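Local coordinates for protein putative SnoaL-like polyketide cyclase (Shewanella denitrificans, PDB 3LZA) that is of unproven function but probably acts as a SnoaL-like polyketide cyclase, a dimeric protein with the cone-like fold of the NTF2 clan, at residues R59-E72 against M83-Q95. Sequence-based numbering, arbitrary orientation.
Sequences RSHEGVLEFDFNIE and MIGNYHLRGPGEQ
Phe69 and Tyr87, a non-hydrogen-bonded pair of antiparallel strands 66-71 and 83-93, form an offset stack: their planes differ by 4° and their centroids lie 4.0 Å apart. Phe69 holds CG anti to its backbone N (chi1 -176°), whereas Tyr87 has CG anti to the carbonyl carbon (chi1 -78°); these different torsions lay one ring over the other. Tyr87 CZ sits above the centre of the Phe69 ring, and Ile71 CG1 covers the opposite face. Phe67 meets Tyr87 differently. Its CE1 comes to the edge of the tyrosine ring, 3.7 Å from Tyr87 CD2, and centroids 6.0 Å apart show that the nearly parallel planes barely overlap. At the far end, Met83 CB lies 3.7 Å from Phe69 CE2, while helix 8-21 adds Ile17 against Phe69 and Met83. Since Tyr87 OH is hydrogen-bonded to Thr111 of strand 102-115, an alanine in place of Tyr87 would probably strip one face of Phe69 of its cover and leave Thr111 without this hydroxyl partner.

Polar groups occupy the other face. Glu66 and Arg90 run side by side, yet Glu66 OE2 stays 4.8 Å from Arg90 NE. In the conformer given, a water lies between His88 ND1 and Asp68 OD2, donating to the carboxylate. Between the faces, paired backbone bonds fix the register until Leu65 N and Glu66 N both donate to Arg90 O, at 2.8 and 3.1 Å, making a classic beta bulge. Past it, Gln95 NE2 reaches Ser60 O (2.7 Å) in a bent bond, tying the last turn of helix 50-61 to the chain beyond the hairpin. The chemistry is thus two-sided: aromatics packed between helix 8-21, on the Phe69 side, and strand 122-129, which Tyr87 touches, against a polar face where one carboxylate, Asp104, holds both Arg90 NH1 and His88 NE2.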
ATOM      1  N   ARG A  59      12.557   0.819  22.012  1.00 14.02           N
ATOM      2  CA  ARG A  59      13.351   2.051  21.877  1.00 15.16           C
ATOM      3  C   ARG A  59      12.497   3.208  21.283  1.00 16.09           C
ATOM      4  O   ARG A  59      12.580   4.355  21.746  1.00 16.64           O
ATOM      5  CB  ARG A  59      14.561   1.813  20.953  1.00 15.84           C
ATOM      6  CG  ARG A  59      15.639   0.920  21.542  1.00 17.28           C
ATOM      7  CD  ARG A  59      16.942   0.920  20.698  1.00 17.67           C
ATOM      8  NE  ARG A  59      16.775   0.441  19.319  1.00 20.29           N
ATOM      9  CZ  ARG A  59      16.801  -0.847  18.959  1.00 20.75           C
ATOM     10  NH1 ARG A  59      16.976  -1.791  19.871  1.00 22.83           N
ATOM     11  NH2 ARG A  59      16.651  -1.196  17.690  1.00 18.76           N
ATOM     12  N   SER A  60      11.712   2.879  20.269  1.00 16.19           N
ATOM     13  CA  SER A  60      10.923   3.865  19.505  1.00 17.45           C
ATOM     14  C   SER A  60       9.804   4.480  20.306  1.00 17.12           C
ATOM     15  O   SER A  60       9.568   5.692  20.224  1.00 17.73           O
ATOM     16  CB  SER A  60      10.301   3.227  18.254  1.00 17.78           C
ATOM     17  OG  SER A  60      11.264   2.744  17.371  1.00 19.87           O
ATOM     18  N   HIS A  61       9.124   3.650  21.085  1.00 16.52           N
ATOM     19  CA  HIS A  61       7.895   4.043  21.741  1.00 16.37           C
ATOM     20  C   HIS A  61       8.021   4.305  23.230  1.00 15.09           C
ATOM     21  O   HIS A  61       7.035   4.610  23.872  1.00 14.01           O
ATOM     22  CB  HIS A  61       6.808   2.998  21.457  1.00 16.70           C
ATOM     23  CG  HIS A  61       6.373   2.998  20.031  1.00 17.52           C
ATOM     24  ND1 HIS A  61       6.110   1.843  19.323  1.00 21.70           N
ATOM     25  CD2 HIS A  61       6.182   4.024  19.170  1.00 20.36           C
ATOM     26  CE1 HIS A  61       5.747   2.168  18.090  1.00 24.36           C
ATOM     27  NE2 HIS A  61       5.815   3.486  17.963  1.00 19.88           N
ATOM     28  N   GLU A  62       9.234   4.231  23.773  1.00 14.93           N
ATOM     29  CA  GLU A  62       9.457   4.507  25.196  0.50 14.60           C
ATOM     30  C   GLU A  62       8.969   5.918  25.493  1.00 14.17           C
ATOM     31  O   GLU A  62       9.413   6.871  24.845  1.00 14.24           O
ATOM     32  CB  GLU A  62      10.949   4.354  25.549  0.50 15.13           C
ATOM     33  CG  GLU A  62      11.242   3.976  27.009  0.50 15.85           C
ATOM     34  CD  GLU A  62      11.347   5.180  27.908  0.50 17.96           C
ATOM     35  OE1 GLU A  62      11.385   6.307  27.366  0.50 19.09           O
ATOM     36  OE2 GLU A  62      11.399   5.007  29.147  0.50 18.70           O
ATOM     37  N   GLY A  63       8.037   6.047  26.439  1.00 13.32           N
ATOM     38  CA  GLY A  63       7.558   7.350  26.872  1.00 11.77           C
ATOM     39  C   GLY A  63       6.449   7.945  26.035  1.00 10.80           C
ATOM     40  O   GLY A  63       5.990   9.026  26.350  1.00 10.07           O
ATOM     41  N   VAL A  64       6.023   7.244  24.973  1.00  9.15           N
ATOM     42  CA  VAL A  64       5.009   7.784  24.062  1.00  9.29           C
ATOM     43  C   VAL A  64       3.688   7.841  24.855  1.00  9.69           C
ATOM     44  O   VAL A  64       3.440   6.992  25.704  1.00 11.27           O
ATOM     45  CB  VAL A  64       4.906   6.934  22.778  1.00 10.48           C
ATOM     46  CG1 VAL A  64       3.545   7.163  22.019  1.00  9.55           C
ATOM     47  CG2 VAL A  64       6.098   7.182  21.858  1.00 10.38           C
ATOM     48  N   LEU A  65       2.896   8.894  24.636  1.00  8.80           N
ATOM     49  CA  LEU A  65       1.649   9.149  25.387  1.00  7.86           C
ATOM     50  C   LEU A  65       0.453   8.583  24.656  1.00  7.73           C
ATOM     51  O   LEU A  65      -0.445   7.950  25.275  1.00  7.63           O
ATOM     52  CB  LEU A  65       1.446  10.649  25.628  1.00  6.88           C
ATOM     53  CG  LEU A  65       2.514  11.300  26.485  1.00  8.66           C
ATOM     54  CD1 LEU A  65       2.385  12.812  26.402  1.00  6.93           C
ATOM     55  CD2 LEU A  65       2.492  10.828  27.948  1.00  6.31           C
ATOM     56  N   GLU A  66       0.445   8.762  23.327  1.00  7.86           N
ATOM     57  CA  GLU A  66      -0.632   8.253  22.473  1.00  7.51           C
ATOM     58  C   GLU A  66      -0.048   7.679  21.201  1.00  8.09           C
ATOM     59  O   GLU A  66       0.897   8.222  20.628  1.00  7.66           O
ATOM     60  CB  GLU A  66      -1.617   9.377  22.127  1.00  8.82           C
ATOM     61  CG  GLU A  66      -2.297   9.980  23.305  1.00  7.76           C
ATOM     62  CD  GLU A  66      -3.103  11.222  22.949  1.00 10.88           C
ATOM     63  OE1 GLU A  66      -3.275  11.566  21.755  1.00 15.37           O
ATOM     64  OE2 GLU A  66      -3.540  11.865  23.866  1.00 10.27           O
ATOM     65  N   PHE A  67      -0.601   6.551  20.764  1.00  8.15           N
ATOM     66  CA  PHE A  67      -0.192   5.893  19.516  1.00  8.28           C
ATOM     67  C   PHE A  67      -1.392   5.106  19.050  1.00  9.36           C
ATOM     68  O   PHE A  67      -1.883   4.240  19.784  1.00  9.08           O
ATOM     69  CB  PHE A  67       0.976   4.916  19.740  1.00  8.35           C
ATOM     70  CG  PHE A  67       1.486   4.282  18.498  1.00  9.80           C
ATOM     71  CD1 PHE A  67       1.621   5.014  17.316  1.00 17.21           C
ATOM     72  CD2 PHE A  67       1.904   2.968  18.511  1.00 14.15           C
ATOM     73  CE1 PHE A  67       2.120   4.396  16.135  1.00 16.12           C
ATOM     74  CE2 PHE A  67       2.363   2.344  17.339  1.00 17.76           C
ATOM     75  CZ  PHE A  67       2.457   3.053  16.167  1.00 16.43           C
ATOM     76  N   ASP A  68      -1.919   5.453  17.880  1.00 10.00           N
ATOM     77  CA  ASP A  68      -3.073   4.739  17.309  1.00  9.43           C
ATOM     78  C   ASP A  68      -2.905   4.679  15.812  1.00 10.15           C
ATOM     79  O   ASP A  68      -2.246   5.538  15.197  1.00  9.22           O
ATOM     80  CB  ASP A  68      -4.369   5.464  17.633  1.00 11.09           C
ATOM     81  CG  ASP A  68      -4.758   5.348  19.098  1.00 14.58           C
ATOM     82  OD1 ASP A  68      -5.358   4.308  19.508  1.00 17.36           O
ATOM     83  OD2 ASP A  68      -4.470   6.305  19.820  1.00 16.68           O
ATOM     84  N   PHE A  69      -3.456   3.630  15.228  1.00  8.19           N
ATOM     85  CA  PHE A  69      -3.587   3.498  13.781  1.00  9.74           C
ATOM     86  C   PHE A  69      -5.074   3.605  13.480  1.00  9.35           C
ATOM     87  O   PHE A  69      -5.904   2.675  13.751  1.00 11.40           O
ATOM     88  CB  PHE A  69      -2.994   2.154  13.312  1.00  9.21           C
ATOM     89  CG  PHE A  69      -2.988   1.930  11.800  1.00 10.62           C
ATOM     90  CD1 PHE A  69      -3.041   2.986  10.884  1.00 12.05           C
ATOM     91  CD2 PHE A  69      -2.888   0.642  11.313  1.00 12.77           C
ATOM     92  CE1 PHE A  69      -3.030   2.746   9.484  1.00 10.40           C
ATOM     93  CE2 PHE A  69      -2.856   0.376   9.890  1.00 10.17           C
ATOM     94  CZ  PHE A  69      -2.912   1.453   8.987  1.00 11.08           C
ATOM     95  N   ASN A  70      -5.406   4.793  12.994  1.00  8.75           N
ATOM     96  CA  ASN A  70      -6.757   5.173  12.594  1.00  9.52           C
ATOM     97  C   ASN A  70      -7.043   4.603  11.178  1.00  8.77           C
ATOM     98  O   ASN A  70      -6.548   5.113  10.192  1.00  9.24           O
ATOM     99  CB  ASN A  70      -6.861   6.701  12.680  1.00  9.30           C
ATOM    100  CG  ASN A  70      -6.537   7.222  14.078  1.00 10.09           C
ATOM    101  OD1 ASN A  70      -5.616   8.070  14.291  1.00 13.06           O
ATOM    102  ND2 ASN A  70      -7.264   6.715  15.046  1.00 10.57           N
ATOM    103  N   ILE A  71      -7.800   3.515  11.136  1.00  9.20           N
ATOM    104  CA  ILE A  71      -7.997   2.727   9.915  1.00 10.27           C
ATOM    105  C   ILE A  71      -9.250   3.220   9.134  1.00  9.67           C
ATOM    106  O   ILE A  71     -10.425   3.091   9.581  1.00 10.10           O
ATOM    107  CB  ILE A  71      -8.054   1.180  10.201  1.00  9.99           C
ATOM    108  CG1 ILE A  71      -6.728   0.724  10.859  1.00 13.19           C
ATOM    109  CG2 ILE A  71      -8.301   0.430   8.902  1.00  7.94           C
ATOM    110  CD1 ILE A  71      -6.707  -0.680  11.322  1.00 17.34           C
ATOM    111  N   GLU A  72      -9.011   3.724   7.925  1.00  9.41           N
ATOM    112  CA  GLU A  72     -10.094   4.235   7.054  1.00  9.70           C
ATOM    113  C   GLU A  72     -10.747   3.071   6.324  1.00  9.21           C
ATOM    114  O   GLU A  72     -11.971   3.041   6.160  1.00  8.58           O
ATOM    115  CB  GLU A  72      -9.543   5.230   6.030  1.00 11.11           C
ATOM    116  CG  GLU A  72      -8.957   6.459   6.653  1.00 14.65           C
ATOM    117  CD  GLU A  72      -8.512   7.502   5.625  1.00 21.20           C
ATOM    118  OE1 GLU A  72      -9.354   7.934   4.808  1.00 20.85           O
ATOM    119  OE2 GLU A  72      -7.324   7.899   5.644  1.00 25.37           O
HETATM  120  N   MSE A  83      -4.265  -2.349   5.044  1.00  9.48           N
HETATM  121  CA  MSE A  83      -4.905  -1.372   5.907  1.00  9.19           C
HETATM  122  C   MSE A  83      -4.471   0.040   5.520  1.00  8.80           C
HETATM  123  O   MSE A  83      -3.298   0.317   5.444  1.00 10.93           O
HETATM  124  CB  MSE A  83      -4.504  -1.701   7.363  1.00 10.11           C
HETATM  125  CG  MSE A  83      -5.123  -2.977   7.837  1.00 12.04           C
HETATM  126 SE   MSE A  83      -4.371  -3.540   9.520  0.75 14.75          SE
HETATM  127  CE  MSE A  83      -2.683  -4.003   8.880  1.00 18.82           C
ATOM    128  N   ILE A  84      -5.447   0.894   5.191  1.00  8.90           N
ATOM    129  CA  ILE A  84      -5.222   2.274   4.767  1.00  9.84           C
ATOM    130  C   ILE A  84      -5.712   3.216   5.853  1.00  8.44           C
ATOM    131  O   ILE A  84      -6.808   3.059   6.361  1.00  8.89           O
ATOM    132  CB  ILE A  84      -6.000   2.598   3.467  1.00  9.36           C
ATOM    133  CG1 ILE A  84      -5.600   1.644   2.340  1.00 11.23           C
ATOM    134  CG2 ILE A  84      -5.813   4.081   3.055  1.00  8.25           C
ATOM    135  CD1 ILE A  84      -6.648   1.459   1.319  1.00 12.27           C
ATOM    136  N   GLY A  85      -4.880   4.181   6.235  1.00 10.40           N
ATOM    137  CA  GLY A  85      -5.281   5.129   7.240  1.00 10.69           C
ATOM    138  C   GLY A  85      -4.221   6.134   7.625  1.00 11.14           C
ATOM    139  O   GLY A  85      -3.454   6.607   6.791  1.00 10.10           O
ATOM    140  N   ASN A  86      -4.222   6.485   8.905  1.00 12.01           N
ATOM    141  CA  ASN A  86      -3.199   7.355   9.460  1.00 13.68           C
ATOM    142  C   ASN A  86      -2.804   6.929  10.873  1.00 13.72           C
ATOM    143  O   ASN A  86      -3.623   6.445  11.682  1.00 14.58           O
ATOM    144  CB  ASN A  86      -3.575   8.836   9.370  1.00 13.64           C
ATOM    145  CG  ASN A  86      -4.539   9.264  10.418  1.00 16.78           C
ATOM    146  OD1 ASN A  86      -4.162   9.485  11.600  1.00 16.96           O
ATOM    147  ND2 ASN A  86      -5.792   9.435  10.016  1.00 17.89           N
ATOM    148  N   TYR A  87      -1.527   7.096  11.145  1.00 13.51           N
ATOM    149  CA  TYR A  87      -0.992   6.842  12.456  1.00 13.26           C
ATOM    150  C   TYR A  87      -0.905   8.164  13.221  1.00 13.00           C
ATOM    151  O   TYR A  87      -0.258   9.115  12.764  1.00 13.68           O
ATOM    152  CB  TYR A  87       0.408   6.255  12.285  1.00 14.33           C
ATOM    153  CG  TYR A  87       0.427   4.792  11.905  1.00 13.19           C
ATOM    154  CD1 TYR A  87       0.374   4.393  10.565  1.00 13.20           C
ATOM    155  CD2 TYR A  87       0.563   3.796  12.886  1.00 15.51           C
ATOM    156  CE1 TYR A  87       0.413   3.044  10.225  1.00 13.34           C
ATOM    157  CE2 TYR A  87       0.593   2.427  12.536  1.00 12.99           C
ATOM    158  CZ  TYR A  87       0.552   2.075  11.201  1.00 14.62           C
ATOM    159  OH  TYR A  87       0.609   0.738  10.853  1.00 11.16           O
ATOM    160  N   HIS A  88      -1.523   8.253  14.395  1.00 12.88           N
ATOM    161  CA  HIS A  88      -1.276   9.436  15.223  0.50 11.29           C
ATOM    162  C   HIS A  88      -0.349   9.066  16.382  1.00 12.02           C
ATOM    163  O   HIS A  88      -0.422   7.970  16.974  1.00 11.53           O
ATOM    164  CB  HIS A  88      -2.578  10.038  15.708  0.50 11.56           C
ATOM    165  CG  HIS A  88      -2.382  11.036  16.790  0.50  8.78           C
ATOM    166  ND1 HIS A  88      -2.318  10.682  18.118  0.50  7.60           N
ATOM    167  CD2 HIS A  88      -2.109  12.360  16.734  0.50  5.31           C
ATOM    168  CE1 HIS A  88      -2.079  11.761  18.843  0.50  3.09           C
ATOM    169  NE2 HIS A  88      -1.961  12.788  18.023  0.50  7.62           N
ATOM    170  N   LEU A  89       0.607   9.946  16.657  1.00 10.67           N
ATOM    171  CA  LEU A  89       1.542   9.740  17.722  1.00 10.75           C
ATOM    172  C   LEU A  89       1.671  11.044  18.535  1.00  9.84           C
ATOM    173  O   LEU A  89       1.793  12.174  17.979  1.00 10.23           O
ATOM    174  CB  LEU A  89       2.892   9.233  17.202  1.00 11.19           C
ATOM    175  CG  LEU A  89       3.857   8.822  18.309  1.00 11.35           C
ATOM    176  CD1 LEU A  89       4.812   7.716  17.810  1.00 14.68           C
ATOM    177  CD2 LEU A  89       4.646  10.037  18.917  1.00 15.53           C
ATOM    178  N   ARG A  90       1.585  10.909  19.856  1.00  8.24           N
ATOM    179  CA  ARG A  90       1.851  12.040  20.761  1.00  7.46           C
ATOM    180  C   ARG A  90       2.876  11.641  21.785  1.00  7.44           C
ATOM    181  O   ARG A  90       2.722  10.627  22.431  1.00  8.64           O
ATOM    182  CB  ARG A  90       0.591  12.502  21.460  1.00  7.16           C
ATOM    183  CG  ARG A  90       0.778  13.781  22.326  1.00  6.70           C
ATOM    184  CD  ARG A  90      -0.509  14.182  23.044  1.00  9.12           C
ATOM    185  NE  ARG A  90      -0.308  15.402  23.836  1.00  9.77           N
ATOM    186  CZ  ARG A  90      -0.163  16.631  23.342  1.00 10.22           C
ATOM    187  NH1 ARG A  90      -0.212  16.874  22.037  1.00 11.23           N
ATOM    188  NH2 ARG A  90       0.019  17.645  24.166  1.00 11.55           N
ATOM    189  N   GLY A  91       3.964  12.415  21.905  1.00  7.17           N
ATOM    190  CA  GLY A  91       4.987  12.074  22.863  1.00  7.27           C
ATOM    191  C   GLY A  91       6.151  13.052  22.971  1.00  8.48           C
ATOM    192  O   GLY A  91       6.247  14.007  22.197  1.00  6.31           O
ATOM    193  N   PRO A  92       7.040  12.815  23.939  1.00 10.27           N
ATOM    194  CA  PRO A  92       8.279  13.607  24.003  1.00 10.43           C
ATOM    195  C   PRO A  92       8.987  13.624  22.655  1.00 10.66           C
ATOM    196  O   PRO A  92       8.999  12.606  21.922  1.00  9.56           O
ATOM    197  CB  PRO A  92       9.093  12.884  25.073  1.00 10.97           C
ATOM    198  CG  PRO A  92       8.053  12.232  25.926  1.00 12.31           C
ATOM    199  CD  PRO A  92       7.006  11.792  24.993  1.00 11.03           C
ATOM    200  N   GLY A  93       9.570  14.778  22.323  1.00 10.74           N
ATOM    201  CA  GLY A  93      10.002  15.050  20.956  1.00 11.36           C
ATOM    202  C   GLY A  93      11.482  14.877  20.689  1.00 12.34           C
ATOM    203  O   GLY A  93      11.922  15.005  19.524  1.00 12.92           O
ATOM    204  N   GLU A  94      12.267  14.544  21.717  1.00 13.07           N
ATOM    205  CA  GLU A  94      13.731  14.360  21.557  0.50 13.50           C
ATOM    206  C   GLU A  94      14.061  13.606  20.281  1.00 14.16           C
ATOM    207  O   GLU A  94      14.900  14.042  19.483  1.00 14.74           O
ATOM    208  CB  GLU A  94      14.352  13.530  22.684  0.50 12.96           C
ATOM    209  CG  GLU A  94      14.170  14.034  24.075  0.50 12.48           C
ATOM    210  CD  GLU A  94      12.896  13.539  24.721  0.50 11.92           C
ATOM    211  OE1 GLU A  94      12.880  12.413  25.323  0.50 13.70           O
ATOM    212  OE2 GLU A  94      11.921  14.299  24.622  0.50  2.26           O
ATOM    213  N   GLN A  95      13.425  12.437  20.135  1.00 15.84           N
ATOM    214  CA  GLN A  95      13.738  11.528  19.033  1.00 17.54           C
ATOM    215  C   GLN A  95      13.277  12.010  17.656  1.00 17.54           C
ATOM    216  O   GLN A  95      13.684  11.416  16.644  1.00 17.07           O
ATOM    217  CB  GLN A  95      13.204  10.118  19.328  1.00 18.15           C
ATOM    218  CG  GLN A  95      11.680   9.907  19.162  1.00 23.18           C
ATOM    219  CD  GLN A  95      11.163   8.672  19.933  1.00 26.98           C
ATOM    220  OE1 GLN A  95      11.925   8.021  20.667  1.00 33.07           O
ATOM    221  NE2 GLN A  95       9.858   8.372  19.795  1.00 29.14           N
TER
HETATM  222  O   HOH W   1      -3.530   8.750  19.167  1.00 26.10           O
HETATM  223  O   HOH W   2      -4.318   7.252   4.370  1.00 28.98           O